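Local coordinates for protein maleylacetate reductase (Rhizobium, PDB 3W5S) that reduces maleylacetate to 3-oxoadipate with NADH in the breakdown of gamma-resorcylate, working as a homodimer of the iron-containing alcohol dehydrogenase family, at residues M255-K260 and T355-L360; E289-D294 and C348-E353; H277-P282 and Q362-G367; R48-S53 and P131-P136. All blocks are in the same frame, centred on the assembly; numbering follows the deposited sequence. Where two conformers were deposited one is given.

Contact 4 comes first along the chain and closes before the others open; it belongs to the N-terminal NADH-binding alpha/beta domain, where the turn after helix 43-49 meets strand 132-136 and the residue before it. Contacts 1, 2 and 3 gather in the C-terminal helical domain, across the chain's centre, about 37 to 41 Å from contact 4, centre to centre. Contacts 1 and 3, about 11 Å apart between centres, alternate along the chain and share helix 354-366; contact 2 is nested inside both their loops, about 10 Å from contact 1 by centres. Contacts 1 and 3 pack the last helix onto helices 257-269 and 273-289, and contact 2 packs the loop before it.

Contact 1: residues M255-K260 and T355-L360; sequences MSLHHK and TAIRAL
L257 and I357 bring the two backbones nearest, 9.1 Å between their CA atoms, a spacing that leaves the first turn of helix 257-269 and helix 354-366 to meet through side chains alone. L257 does all the reaching from its side. Its CG stands opposite the backbone N (chi1 172°), which carries the fork of the leucine out from the helix start, and the two methyls divide the work. CD2 meets CD1 of L360 tip to tip at 4.0 Å; CD1 lies more loosely against CG1 of I357, 4.4 Å off. I357 and L360 stand three residues apart on one helix, so both can face the same partner. Branched aliphatic residues suit this buried place, since they fill it without bringing in polar atoms that would need partners. Around them, L261 one turn on from L257 touches both I357 and L360, Y287 of helix 273-289 packs on L257, and A338 and A341 of helix 334-341 lie against I357. On the other flank of the same turn, the hydrogen bonds of H259 go to E197 and H194. The arrangement is plain helix-to-helix hydrophobic packing, part of the core of the all-helical C-terminal domain of the iron-containing alcohol dehydrogenase family.

Contact 2: residues E289-D294 and C348-E353; sequences EQAVPD and CPRPVE
V292 and P349 supply the apolar part of this contact. Their side chains cross at about a right angle, CG1 of V292 lying 4.0 Å from CB of P349 while CG2 of V292 sits 4.1 Å from CG of the same ring. The rigid proline ring offers a compact apolar surface with no amide hydrogen to satisfy. A second apolar touch joins CB of A291 to CD of R350 at 4.0 Å; alanine is small enough to let the arginine chain run past.

R350, extended from CG to NE, brings a charged group to the contact but meets Q290 only by packing on its aliphatic stem: NH1 of R350 comes obliquely to within 3.5 Å of CB of Q290. The two side chains point the same way, yet the Q290 chain bends at chi2 (-79°), taking its amide away, with the amide and guanidinium planes 47° apart. The polar partners of R350 lie outside: NH1 gives a hydrogen bond to Y287 O, and the guanidinium makes a cation-pi contact with the Y287 ring. Within its own loop, R350 N makes a weak bond to C348 SG at 3.7 Å.

The contact lies at the surface, where the link from helix 273-289 to helix 293-303 meets the loop running from helix 334-341 to helix 354-366; the side chains of C348 and V352 touch L257 of helix 257-269.

Contact 3: residues H277-P282 and Q362-G367; sequences HAVLLP and QRAFEG. With SO4 (sulfate ion), chain C.
L280 and V279 meet A364 where helix 273-289 passes helix 354-366. CD2 of L280 rests 3.7 Å from CB of A364, while CG1 of V279 lies 4.0 Å from A364 O and somewhat farther from its methyl. The CA atoms of L280 and A364 are 6.1 Å apart, close enough to favour a small residue here. L280 sends its CG opposite the carbonyl carbon (chi1 -74°), which brings its fork round to the alanine. A364 also touches Y283 of helix 273-289 and L324, which V279 touches too.

These helices belong to the C-terminal bundle, and helix 273-289 carries H277 into a pocket bordered by helix 181-198, probably the metal and active-site region as in relatives of this family. NE2 of H277 donates to O2 of a sulfate at 2.9 Å (N-H...O 152°), the oxygen lying in the ring plane at its edge. N190, H263 and H273 bind the ion too; it probably came from the crystallisation liquor. H258 NE2 lies 2.9 Å from H277 ND1, and the H259 ring meets the imidazole edge-to-face. An alanine in place of H277 would probably leave sulfate O2 without this donor, deprive H258 NE2 of its neighbour and open a gap beside both rings.

Contact 4: residues R48-S53 and P131-P136; sequences RRLGLS and PQIVIP
L50 reaches across from just after helix 43-49 to I133 on strand 132-136, where CD1 of the leucine lies 3.9 Å from CD1 of the isoleucine. The two side chains slide past each other in opposite directions, with CD1 of L50 against both CG1 and CD1 of I133. Both first torsions set the gamma carbon opposite the carbonyl carbon (chi1 -72° in L50, -65° in I133), which brings the two chain ends together. V168 of the adjacent strand also touches L50. At G51 comes a Schellman motif; its positive phi (77°) is easy for glycine, and G51 N bonds back to R48 O at 2.9 Å. L52, beyond the glycine, also points toward the second segment, and its CD1 sits 3.8 Å from CB of P131 and equally near CG, the leucine running obliquely to the ring. C108 of strand 108-113 adjoins L52 as well. S53 then leads toward strand 55-58, its N bonded to D107. All the contacts across the segments are apolar, made by branched side chains and a proline ring, which implies that the turn after helix 43-49 packs on this part of the sheet of the NADH-binding domain by partly buried apolar contact, without a directional bond between the two segments.

Contact 1: residues M255-K260 and T355-L360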
# COMPACT_ATOMS: atom_id res chain seq x y z
N MET A 255 9.36 11.59 -7.00
CA MET A 255 10.27 12.50 -6.32
C MET A 255 10.32 13.85 -7.02
O MET A 255 9.69 14.07 -8.08
CB MET A 255 11.65 11.85 -6.14
CG MET A 255 12.29 11.43 -7.46
SD MET A 255 13.73 10.27 -7.44
CE MET A 255 13.70 9.83 -9.16
N SER A 256 11.07 14.75 -6.40
CA SER A 256 11.01 16.14 -6.81
C SER A 256 12.38 16.81 -6.69
O SER A 256 13.42 16.12 -6.80
CB SER A 256 9.92 16.85 -5.98
OG SER A 256 9.64 18.16 -6.46
N LEU A 257 12.38 18.12 -6.49
CA LEU A 257 13.62 18.92 -6.47
C LEU A 257 14.71 18.36 -5.59
O LEU A 257 15.89 18.35 -6.00
CB LEU A 257 13.30 20.38 -6.06
CG LEU A 257 14.50 21.29 -5.81
CD1 LEU A 257 15.26 21.51 -7.09
CD2 LEU A 257 14.05 22.59 -5.14
N HIS A 258 14.37 17.94 -4.38
CA HIS A 258 15.41 17.48 -3.48
C HIS A 258 16.17 16.28 -4.07
O HIS A 258 17.41 16.29 -4.11
CB HIS A 258 14.83 17.09 -2.13
CG HIS A 258 15.83 16.42 -1.26
ND1 HIS A 258 16.76 17.12 -0.51
CD2 HIS A 258 16.13 15.10 -1.09
CE1 HIS A 258 17.53 16.27 0.15
NE2 HIS A 258 17.18 15.04 -0.21
N HIS A 259 15.44 15.27 -4.52
CA HIS A 259 16.10 14.12 -5.11
C HIS A 259 16.88 14.50 -6.37
O HIS A 259 17.98 13.97 -6.58
CB HIS A 259 15.14 12.94 -5.34
CG HIS A 259 14.66 12.30 -4.07
ND1 HIS A 259 13.70 12.89 -3.26
CD2 HIS A 259 14.96 11.12 -3.49
CE1 HIS A 259 13.47 12.11 -2.21
NE2 HIS A 259 14.20 11.03 -2.34
N LYS A 260 16.36 15.43 -7.17
CA LYS A 260 17.07 15.87 -8.37
C LYS A 260 18.42 16.47 -7.99
O LYS A 260 19.43 16.15 -8.63
CB LYS A 260 16.25 16.90 -9.16
CG LYS A 260 16.95 17.38 -10.45
CD LYS A 260 17.15 16.26 -11.45
CE LYS A 260 18.05 16.71 -12.59
NZ LYS A 260 18.18 15.60 -13.60
N THR A 355 18.58 30.15 -11.64
CA THR A 355 18.85 31.19 -10.64
C THR A 355 18.44 30.75 -9.23
O THR A 355 19.23 30.84 -8.28
CB THR A 355 18.21 32.54 -11.05
OG1 THR A 355 18.85 33.02 -12.24
CG2 THR A 355 18.38 33.56 -9.93
N ALA A 356 17.22 30.23 -9.11
CA ALA A 356 16.73 29.72 -7.84
C ALA A 356 17.55 28.55 -7.31
O ALA A 356 17.86 28.50 -6.13
CB ALA A 356 15.26 29.34 -7.97
N ILE A 357 17.90 27.61 -8.19
CA ILE A 357 18.66 26.44 -7.76
C ILE A 357 20.04 26.88 -7.29
O ILE A 357 20.53 26.44 -6.24
CB ILE A 357 18.80 25.38 -8.88
CG1 ILE A 357 17.43 24.77 -9.20
CG2 ILE A 357 19.82 24.28 -8.48
CD1 ILE A 357 17.43 23.77 -10.38
N ARG A 358 20.66 27.80 -8.03
CA ARG A 358 21.99 28.29 -7.65
C ARG A 358 21.96 28.93 -6.24
O ARG A 358 22.85 28.67 -5.43
CB ARG A 358 22.55 29.27 -8.69
CG ARG A 358 23.89 29.90 -8.32
CD ARG A 358 24.98 28.86 -8.22
NE ARG A 358 26.29 29.50 -7.99
CZ ARG A 358 26.77 29.81 -6.79
NH1 ARG A 358 26.06 29.54 -5.69
NH2 ARG A 358 27.96 30.38 -6.69
N ALA A 359 20.92 29.72 -5.97
CA ALA A 359 20.80 30.37 -4.65
C ALA A 359 20.60 29.35 -3.56
O ALA A 359 21.15 29.47 -2.47
CB ALA A 359 19.65 31.35 -4.66
N LEU A 360 19.78 28.33 -3.83
CA LEU A 360 19.57 27.26 -2.86
C LEU A 360 20.87 26.52 -2.56
O LEU A 360 21.20 26.26 -1.39
CB LEU A 360 18.48 26.30 -3.36
CG LEU A 360 17.93 25.22 -2.43
CD1 LEU A 360 16.60 24.71 -2.99
CD2 LEU A 360 18.94 24.08 -2.31

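Contact 2: residues E289-D294 and C348-E353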
# COMPACT_ATOMS: atom_id res chain seq x y z
N GLU A 289 8.39 24.53 0.89
CA GLU A 289 7.43 24.89 1.95
C GLU A 289 6.89 26.31 1.80
O GLU A 289 5.79 26.60 2.26
CB GLU A 289 8.09 24.70 3.33
CG GLU A 289 7.16 24.85 4.51
CD GLU A 289 7.83 24.49 5.83
OE1 GLU A 289 9.08 24.62 5.91
OE2 GLU A 289 7.09 24.08 6.76
N GLN A 290 7.63 27.18 1.14
CA GLN A 290 7.16 28.54 0.87
C GLN A 290 5.91 28.52 0.01
O GLN A 290 5.04 29.37 0.17
CB GLN A 290 8.25 29.32 0.15
CG GLN A 290 9.40 29.66 1.05
CD GLN A 290 9.07 30.86 1.94
OE1 GLN A 290 9.07 30.76 3.17
NE2 GLN A 290 8.78 31.99 1.32
N ALA A 291 5.81 27.52 -0.87
CA ALA A 291 4.71 27.44 -1.82
C ALA A 291 3.55 26.53 -1.41
O ALA A 291 2.38 26.87 -1.67
CB ALA A 291 5.27 26.99 -3.19
N VAL A 292 3.86 25.42 -0.73
CA VAL A 292 2.84 24.45 -0.33
C VAL A 292 2.96 24.09 1.15
O VAL A 292 3.12 22.91 1.52
CB VAL A 292 2.84 23.17 -1.21
CG1 VAL A 292 2.39 23.53 -2.62
CG2 VAL A 292 4.20 22.48 -1.25
N PRO A 293 2.87 25.11 2.04
CA PRO A 293 3.08 24.81 3.45
C PRO A 293 2.03 23.86 4.00
O PRO A 293 2.33 23.11 4.93
CB PRO A 293 2.99 26.18 4.13
CG PRO A 293 2.17 27.01 3.22
CD PRO A 293 2.59 26.54 1.83
N ASP A 294 0.83 23.91 3.43
CA ASP A 294 -0.26 23.01 3.79
C ASP A 294 0.05 21.53 3.52
O ASP A 294 -0.35 20.65 4.29
CB ASP A 294 -1.54 23.46 3.08
CG ASP A 294 -1.42 23.48 1.55
OD1 ASP A 294 -0.42 23.98 0.97
OD2 ASP A 294 -2.38 23.02 0.90
N CYS A 348 8.20 19.73 -9.66
CA CYS A 348 8.17 20.46 -8.38
C CYS A 348 6.95 21.41 -8.34
O CYS A 348 6.63 22.02 -9.36
CB CYS A 348 9.45 21.28 -8.26
SG CYS A 348 9.71 22.00 -6.61
N PRO A 349 6.29 21.57 -7.18
CA PRO A 349 5.15 22.50 -7.09
C PRO A 349 5.55 23.98 -7.21
O PRO A 349 4.69 24.81 -7.46
CB PRO A 349 4.51 22.19 -5.72
CG PRO A 349 5.51 21.43 -4.97
CD PRO A 349 6.43 20.75 -5.96
N ARG A 350 6.84 24.26 -7.07
CA ARG A 350 7.41 25.59 -7.27
C ARG A 350 8.30 25.53 -8.53
O ARG A 350 8.99 24.51 -8.73
CB ARG A 350 8.23 25.94 -6.01
CG ARG A 350 8.59 27.38 -5.87
CD ARG A 350 9.00 27.75 -4.47
NE ARG A 350 9.60 29.05 -4.55
CZ ARG A 350 10.34 29.64 -3.62
NH1 ARG A 350 10.60 29.05 -2.47
NH2 ARG A 350 10.83 30.85 -3.86
N PRO A 351 8.32 26.59 -9.36
CA PRO A 351 9.27 26.65 -10.48
C PRO A 351 10.67 26.52 -9.92
O PRO A 351 10.96 27.07 -8.85
CB PRO A 351 9.08 28.06 -11.04
CG PRO A 351 7.67 28.39 -10.73
CD PRO A 351 7.43 27.76 -9.36
N VAL A 352 11.53 25.80 -10.63
CA VAL A 352 12.90 25.55 -10.18
C VAL A 352 13.88 25.87 -11.32
O VAL A 352 14.54 24.97 -11.87
CB VAL A 352 13.08 24.10 -9.59
CG1 VAL A 352 12.42 23.99 -8.22
CG2 VAL A 352 12.51 23.03 -10.51
N GLU A 353 14.00 27.15 -11.64
CA GLU A 353 14.92 27.58 -12.69
C GLU A 353 16.33 27.77 -12.13
O GLU A 353 16.52 27.74 -10.91
CB GLU A 353 14.41 28.83 -13.43
CG GLU A 353 13.16 28.57 -14.28

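Contact 3: residues H277-P282 and Q362-G367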
# COMPACT_ATOMS: atom_id res chain seq x y z
N HIS A 277 22.05 14.01 0.79
CA HIS A 277 20.68 14.11 1.28
C HIS A 277 20.56 14.87 2.58
O HIS A 277 19.71 15.76 2.71
CB HIS A 277 20.11 12.69 1.48
CG HIS A 277 19.52 12.12 0.23
ND1 HIS A 277 18.21 12.34 -0.12
CD2 HIS A 277 20.04 11.32 -0.73
CE1 HIS A 277 17.95 11.75 -1.27
NE2 HIS A 277 19.04 11.11 -1.66
N ALA A 278 21.38 14.49 3.57
CA ALA A 278 21.30 15.11 4.88
C ALA A 278 21.52 16.60 4.81
O ALA A 278 20.80 17.35 5.46
CB ALA A 278 22.32 14.49 5.82
N VAL A 279 22.54 17.02 4.05
CA VAL A 279 22.87 18.44 3.94
C VAL A 279 21.79 19.22 3.19
O VAL A 279 21.39 20.30 3.64
CB VAL A 279 24.21 18.63 3.23
CG1 VAL A 279 24.39 20.12 2.88
CG2 VAL A 279 25.33 18.16 4.17
N LEU A 280 21.29 18.68 2.09
CA LEU A 280 20.38 19.45 1.26
C LEU A 280 18.96 19.53 1.82
O LEU A 280 18.25 20.51 1.56
CB LEU A 280 20.31 18.87 -0.16
CG LEU A 280 21.53 19.14 -1.02
CD1 LEU A 280 21.37 18.37 -2.32
CD2 LEU A 280 21.65 20.62 -1.29
N LEU A 281 18.55 18.51 2.56
CA LEU A 281 17.10 18.37 2.88
C LEU A 281 16.46 19.59 3.57
O LEU A 281 15.38 19.99 3.18
CB LEU A 281 16.86 17.07 3.68
CG LEU A 281 15.36 16.74 3.83
CD1 LEU A 281 14.68 16.49 2.48
CD2 LEU A 281 15.19 15.55 4.75
N PRO A 282 17.14 20.22 4.54
CA PRO A 282 16.43 21.36 5.17
C PRO A 282 16.19 22.49 4.15
O PRO A 282 15.17 23.21 4.22
CB PRO A 282 17.39 21.80 6.29
CG PRO A 282 18.15 20.51 6.61
CD PRO A 282 18.39 19.88 5.26
N GLN A 362 23.82 27.71 -2.89
CA GLN A 362 24.64 28.64 -2.10
C GLN A 362 24.27 28.61 -0.62
O GLN A 362 25.14 28.56 0.24
CB GLN A 362 24.58 30.08 -2.63
CG GLN A 362 25.57 31.00 -1.92
CD GLN A 362 27.01 30.63 -2.22
OE1 GLN A 362 27.36 30.37 -3.38
NE2 GLN A 362 27.86 30.59 -1.19
N ARG A 363 22.97 28.57 -0.32
CA ARG A 363 22.54 28.42 1.07
C ARG A 363 23.06 27.11 1.68
O ARG A 363 23.54 27.10 2.81
CB ARG A 363 21.01 28.50 1.18
CG ARG A 363 20.47 29.90 0.83
CD ARG A 363 18.99 30.06 1.20
NE ARG A 363 18.06 29.27 0.39
CZ ARG A 363 17.64 29.57 -0.83
NH1 ARG A 363 18.07 30.66 -1.46
NH2 ARG A 363 16.76 28.77 -1.44
N ALA A 364 22.96 26.02 0.93
CA ALA A 364 23.40 24.71 1.44
C ALA A 364 24.92 24.66 1.60
O ALA A 364 25.41 24.01 2.51
CB ALA A 364 22.90 23.59 0.53
N PHE A 365 25.63 25.41 0.76
CA PHE A 365 27.09 25.50 0.86
C PHE A 365 27.50 26.15 2.17
O PHE A 365 28.45 25.72 2.82
CB PHE A 365 27.64 26.29 -0.34
CG PHE A 365 29.14 26.50 -0.30
CD1 PHE A 365 30.01 25.53 -0.76
CD2 PHE A 365 29.66 27.66 0.26
CE1 PHE A 365 31.38 25.72 -0.69
CE2 PHE A 365 31.02 27.86 0.34
CZ PHE A 365 31.87 26.89 -0.15
N GLU A 366 26.76 27.18 2.55
CA GLU A 366 27.02 27.95 3.75
C GLU A 366 26.63 27.21 5.03
O GLU A 366 27.29 27.34 6.05
CB GLU A 366 26.34 29.31 3.60
CG GLU A 366 27.13 30.15 2.59
CD GLU A 366 26.36 31.27 1.94
OE1 GLU A 366 25.15 31.42 2.21
OE2 GLU A 366 26.99 32.01 1.14
N GLY A 367 25.55 26.43 4.97
CA GLY A 367 25.17 25.56 6.09
C GLY A 367 24.48 26.23 7.28
O GLY A 367 24.44 25.63 8.34
S SO4 C . 18.00 8.06 -3.53
O1 SO4 C . 16.55 7.86 -3.73
O2 SO4 C . 18.37 9.41 -3.91
O3 SO4 C . 18.34 7.86 -2.13
O4 SO4 C . 18.71 7.17 -4.43

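Contact 4: residues R48-S53 and P131-P136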
# COMPACT_ATOMS: atom_id res chain seq x y z
N ARG A 48 14.05 -20.66 -2.99
CA ARG A 48 13.28 -21.83 -3.43
C ARG A 48 11.82 -21.49 -3.77
O ARG A 48 11.24 -22.09 -4.68
CB ARG A 48 13.33 -22.92 -2.36
CG ARG A 48 14.72 -23.51 -2.13
CD ARG A 48 14.64 -24.77 -1.26
NE ARG A 48 14.19 -24.45 0.10
CZ ARG A 48 15.01 -24.28 1.14
NH1 ARG A 48 16.32 -24.41 1.01
NH2 ARG A 48 14.49 -23.99 2.34
N ARG A 49 11.25 -20.53 -3.05
CA ARG A 49 9.87 -20.11 -3.27
C ARG A 49 9.71 -19.51 -4.67
O ARG A 49 8.66 -19.65 -5.30
CB ARG A 49 9.44 -19.12 -2.18
CG ARG A 49 8.00 -18.72 -2.21
CD ARG A 49 7.65 -17.86 -1.00
NE ARG A 49 6.22 -17.95 -0.70
CZ ARG A 49 5.28 -17.29 -1.36
NH1 ARG A 49 4.00 -17.45 -1.02
NH2 ARG A 49 5.60 -16.47 -2.36
N LEU A 50 10.78 -18.88 -5.16
CA LEU A 50 10.81 -18.33 -6.51
C LEU A 50 11.08 -19.38 -7.59
O LEU A 50 11.05 -19.07 -8.78
CB LEU A 50 11.87 -17.23 -6.59
CG LEU A 50 11.54 -15.92 -5.87
CD1 LEU A 50 12.78 -15.06 -5.78
CD2 LEU A 50 10.40 -15.16 -6.56
N GLY A 51 11.35 -20.61 -7.16
CA GLY A 51 11.67 -21.70 -8.08
C GLY A 51 13.09 -21.61 -8.61
O GLY A 51 13.40 -22.17 -9.66
N LEU A 52 13.96 -20.91 -7.86
CA LEU A 52 15.33 -20.64 -8.30
C LEU A 52 16.35 -21.42 -7.47
O LEU A 52 15.99 -22.02 -6.45
CB LEU A 52 15.61 -19.12 -8.24
CG LEU A 52 14.64 -18.22 -9.02
CD1 LEU A 52 14.87 -16.74 -8.72
CD2 LEU A 52 14.70 -18.49 -10.54
N SER A 53 17.61 -21.41 -7.88
CA SER A 53 18.59 -22.25 -7.21
C SER A 53 20.05 -21.80 -7.28
O SER A 53 20.91 -22.48 -6.75
CB SER A 53 18.49 -23.69 -7.71
OG SER A 53 18.88 -23.76 -9.07
N PRO A 131 15.84 -12.04 -11.26
CA PRO A 131 15.06 -11.75 -10.07
C PRO A 131 15.97 -11.28 -8.94
O PRO A 131 17.13 -11.69 -8.87
CB PRO A 131 14.43 -13.11 -9.73
CG PRO A 131 14.33 -13.81 -11.11
CD PRO A 131 15.65 -13.44 -11.71
N GLN A 132 15.44 -10.40 -8.10
CA GLN A 132 16.20 -9.85 -6.98
C GLN A 132 15.57 -10.21 -5.65
O GLN A 132 14.35 -10.02 -5.47
CB GLN A 132 16.22 -8.33 -7.06
CG GLN A 132 16.82 -7.74 -8.33
CD GLN A 132 16.46 -6.26 -8.42
OE1 GLN A 132 17.00 -5.43 -7.69
NE2 GLN A 132 15.51 -5.94 -9.29
N ILE A 133 16.39 -10.70 -4.72
CA ILE A 133 16.03 -10.80 -3.32
C ILE A 133 16.92 -9.82 -2.58
O ILE A 133 18.15 -9.98 -2.56
CB ILE A 133 16.26 -12.22 -2.79
CG1 ILE A 133 15.32 -13.19 -3.51
CG2 ILE A 133 16.01 -12.27 -1.28
CD1 ILE A 133 15.69 -14.66 -3.24
N VAL A 134 16.32 -8.79 -1.99
CA VAL A 134 17.10 -7.72 -1.39
C VAL A 134 17.04 -7.82 0.12
O VAL A 134 15.95 -7.98 0.71
CB VAL A 134 16.61 -6.33 -1.84
CG1 VAL A 134 17.55 -5.24 -1.30
CG2 VAL A 134 16.59 -6.23 -3.38
N ILE A 135 18.21 -7.68 0.74
CA ILE A 135 18.35 -7.75 2.20
C ILE A 135 18.96 -6.40 2.64
O ILE A 135 20.18 -6.27 2.75
CB ILE A 135 19.19 -8.95 2.65
CG1 ILE A 135 18.67 -10.26 2.02
CG2 ILE A 135 19.11 -9.09 4.16
CD1 ILE A 135 19.61 -11.42 2.24
N PRO A 136 18.11 -5.39 2.93
CA PRO A 136 18.66 -4.05 3.23
C PRO A 136 19.28 -3.96 4.59
O PRO A 136 18.78 -4.53 5.57
CB PRO A 136 17.44 -3.11 3.16
CG PRO A 136 16.25 -3.99 3.12
CD PRO A 136 16.64 -5.41 2.81